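Side-chain contact in leucine aminopeptidase (Fimbriiglobus ruber, PDB 7D1B), which is a zinc-binding enzyme of peptidase family M28 that probably acts as a glutaminyl cyclase, closing N-terminal glutaminyl groups into pyroglutamyl rings: residues G106-T111 with E187-D192. Residues are numbered along the deposited sequence; the frame is centred on the assembly and turned at random. Where two conformers were deposited one is given.
With ZN (zinc ion), chain B.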
ATOM      1  N   GLY A 106      25.836   9.394  -2.301  1.00 15.89           N
ATOM      2  CA  GLY A 106      25.828   8.021  -2.761  1.00 17.04           C
ATOM      3  C   GLY A 106      24.508   7.650  -3.410  1.00 16.30           C
ATOM      4  O   GLY A 106      23.444   8.198  -3.104  1.00 18.70           O
ATOM      5  N   ALA A 107      24.582   6.704  -4.333  1.00 16.63           N
ATOM      6  CA  ALA A 107      23.393   6.137  -4.931  1.00 18.19           C
ATOM      7  C   ALA A 107      22.785   5.123  -3.976  1.00 16.60           C
ATOM      8  O   ALA A 107      23.491   4.452  -3.206  1.00 19.19           O
ATOM      9  CB  ALA A 107      23.754   5.421  -6.231  1.00 22.63           C
ATOM     10  N   VAL A 108      21.463   5.007  -4.024  1.00 15.47           N
ATOM     11  CA  VAL A 108      20.749   3.982  -3.283  1.00 16.00           C
ATOM     12  C   VAL A 108      20.027   3.095  -4.277  1.00 14.67           C
ATOM     13  O   VAL A 108      19.348   3.593  -5.190  1.00 15.66           O
ATOM     14  CB  VAL A 108      19.813   4.578  -2.212  1.00 17.36           C
ATOM     15  CG1 VAL A 108      18.820   5.571  -2.770  0.63 17.12           C
ATOM     16  CG2 VAL A 108      19.130   3.480  -1.408  0.63 17.52           C
ATOM     17  N   ASP A 109      20.205   1.785  -4.109  1.00 15.66           N
ATOM     18  CA  ASP A 109      19.461   0.802  -4.885  1.00 15.71           C
ATOM     19  C   ASP A 109      18.036   0.706  -4.366  1.00 15.50           C
ATOM     20  O   ASP A 109      17.825   0.574  -3.157  1.00 17.87           O
ATOM     21  CB  ASP A 109      20.119  -0.567  -4.726  1.00 18.48           C
ATOM     22  CG  ASP A 109      21.417  -0.681  -5.472  1.00 22.32           C
ATOM     23  OD1 ASP A 109      21.492  -0.184  -6.609  1.00 24.92           O
ATOM     24  OD2 ASP A 109      22.353  -1.284  -4.916  1.00 27.08           O
ATOM     25  N   MET A 110      17.073   0.785  -5.278  1.00 14.49           N
ATOM     26  CA  MET A 110      15.657   0.663  -4.983  1.00 14.00           C
ATOM     27  C   MET A 110      15.094  -0.480  -5.811  1.00 13.77           C
ATOM     28  O   MET A 110      15.535  -0.726  -6.947  1.00 14.77           O
ATOM     29  CB  MET A 110      14.928   1.950  -5.367  1.00 14.81           C
ATOM     30  CG  MET A 110      15.432   3.144  -4.632  1.00 16.44           C
ATOM     31  SD  MET A 110      14.593   3.194  -3.041  0.73 14.23           S
ATOM     32  CE  MET A 110      15.123   4.800  -2.401  1.00 15.20           C
ATOM     33  N   THR A 111      14.084  -1.149  -5.258  1.00 12.93           N
ATOM     34  CA  THR A 111      13.399  -2.220  -5.985  1.00 13.26           C
ATOM     35  C   THR A 111      11.911  -2.164  -5.677  1.00 13.09           C
ATOM     36  O   THR A 111      11.514  -2.386  -4.527  1.00 13.58           O
ATOM     37  CB  THR A 111      13.940  -3.608  -5.603  1.00 15.11           C
ATOM     38  OG1 THR A 111      15.362  -3.629  -5.733  1.00 16.99           O
ATOM     39  CG2 THR A 111      13.347  -4.690  -6.513  1.00 16.81           C
ATOM     40  N   GLU A 187       9.414   5.197  -0.614  1.00 11.85           N
ATOM     41  CA  GLU A 187       8.401   6.215  -0.360  1.00 12.13           C
ATOM     42  C   GLU A 187       8.925   7.276   0.594  1.00 11.74           C
ATOM     43  O   GLU A 187       8.645   8.462   0.414  1.00 12.68           O
ATOM     44  CB  GLU A 187       7.116   5.616   0.197  1.00 13.05           C
ATOM     45  CG  GLU A 187       5.997   6.654   0.287  1.00 14.76           C
ATOM     46  CD  GLU A 187       5.583   6.954   1.670  1.00 18.10           C
ATOM     47  OE1 GLU A 187       5.733   6.097   2.562  1.00 20.34           O
ATOM     48  OE2 GLU A 187       5.097   8.081   1.863  1.00 23.25           O
ATOM     49  N   GLU A 188       9.653   6.868   1.630  1.00 12.29           N
ATOM     50  CA  GLU A 188      10.073   7.812   2.656  1.00 12.27           C
ATOM     51  C   GLU A 188      11.443   7.422   3.212  1.00 12.61           C
ATOM     52  O   GLU A 188      11.638   7.217   4.419  1.00 13.00           O
ATOM     53  CB  GLU A 188       8.991   8.037   3.711  1.00 13.96           C
ATOM     54  CG  GLU A 188       8.519   6.816   4.450  1.00 15.17           C
ATOM     55  CD  GLU A 188       7.441   7.192   5.457  1.00 15.95           C
ATOM     56  OE1 GLU A 188       7.262   8.422   5.730  1.00 18.31           O
ATOM     57  OE2 GLU A 188       6.732   6.288   5.974  1.00 16.25           O
ATOM     58  N   TYR A 189      12.422   7.400   2.306  1.00 12.39           N
ATOM     59  CA  TYR A 189      13.827   7.210   2.647  1.00 12.82           C
ATOM     60  C   TYR A 189      14.385   8.548   3.136  1.00 12.86           C
ATOM     61  O   TYR A 189      15.238   9.180   2.505  1.00 12.92           O
ATOM     62  CB  TYR A 189      14.552   6.671   1.420  1.00 13.03           C
ATOM     63  CG  TYR A 189      16.030   6.430   1.595  1.00 12.94           C
ATOM     64  CD1 TYR A 189      16.505   5.573   2.575  1.00 13.95           C
ATOM     65  CD2 TYR A 189      16.952   7.053   0.763  1.00 14.16           C
ATOM     66  CE1 TYR A 189      17.872   5.353   2.735  1.00 14.71           C
ATOM     67  CE2 TYR A 189      18.316   6.831   0.906  1.00 15.34           C
ATOM     68  CZ  TYR A 189      18.770   5.969   1.897  1.00 14.69           C
ATOM     69  OH  TYR A 189      20.113   5.708   2.071  1.00 16.42           O
ATOM     70  N   ILE A 190      13.851   9.005   4.265  1.00 12.85           N
ATOM     71  CA  ILE A 190      14.081  10.369   4.734  1.00 13.30           C
ATOM     72  C   ILE A 190      15.212  10.347   5.753  1.00 13.63           C
ATOM     73  O   ILE A 190      15.017   9.986   6.922  1.00 14.78           O
ATOM     74  CB  ILE A 190      12.812  10.999   5.312  1.00 13.16           C
ATOM     75  CG1 ILE A 190      11.647  10.917   4.320  1.00 13.64           C
ATOM     76  CG2 ILE A 190      13.101  12.448   5.749  1.00 15.18           C
ATOM     77  CD1 ILE A 190      11.913  11.482   2.915  1.00 14.13           C
ATOM     78  N   LEU A 191      16.407  10.740   5.310  1.00 14.33           N
ATOM     79  CA  LEU A 191      17.547  10.858   6.206  1.00 15.62           C
ATOM     80  C   LEU A 191      17.622  12.243   6.817  1.00 16.45           C
ATOM     81  O   LEU A 191      18.035  12.385   7.973  1.00 19.29           O
ATOM     82  CB  LEU A 191      18.837  10.501   5.452  1.00 16.99           C
ATOM     83  CG  LEU A 191      18.864   9.056   4.924  1.00 17.63           C
ATOM     84  CD1 LEU A 191      20.006   8.835   3.934  1.00 19.29           C
ATOM     85  CD2 LEU A 191      18.948   8.049   6.071  1.00 18.78           C
ATOM     86  N   ASP A 192      17.235  13.254   6.058  1.00 15.61           N
ATOM     87  CA  ASP A 192      17.175  14.636   6.514  1.00 16.26           C
ATOM     88  C   ASP A 192      15.721  15.063   6.427  1.00 15.73           C
ATOM     89  O   ASP A 192      15.195  15.220   5.310  1.00 16.37           O
ATOM     90  CB  ASP A 192      18.038  15.495   5.593  1.00 18.73           C
ATOM     91  CG  ASP A 192      17.810  16.974   5.788  1.00 21.50           C
ATOM     92  OD1 ASP A 192      17.296  17.372   6.860  1.00 21.63           O
ATOM     93  OD2 ASP A 192      18.180  17.756   4.871  1.00 23.92           O
TER
HETATM   94 ZN    ZN B 801       5.366   7.028   7.154  1.00 16.73          ZN
HETATM   95  O   HOH W   1       3.622   7.954   6.420  1.00 14.76           O
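Tyr189 reaches across to Val108 and Met110, and its side chain makes nearly all of the contact from the loop side. At the root, Tyr189 CB has the methyl CE of Met110 4.3 Å away, a loose apolar touch. From there CG runs anti to the backbone N (chi1 179°), which carries the ring out along the strand to Val108. The far half of the ring meets the valine: Tyr189 CE2 lies 3.9 Å from Val108 CG1. Further out, Tyr189 CZ is 4.2 Å from Val108 CG2. Both Val108 CG1 and Met110 CE come to the ring obliquely. No hydrogen bond joins the two segments, so the join is purely van der Waals; Val108 and Met110 were each modelled in two conformers, and these distances hold for one of them.

Tyr189 sits at the centre of an inverse gamma turn, marked by a weak bond from Ile190 N to Glu188 O (2.8 Å). Just before it, Glu188 OE2 binds the zinc ion at 1.9 Å, alongside Asp155, His309 and a water, and Glu188 OE1 salt-bridges Arg134. The residue after a zinc ligand thus packs on strand 108-117, which is paired antiparallel with edge strand 91-99; the tyrosine belongs to the loop between strand 178-184 and helix 206-218.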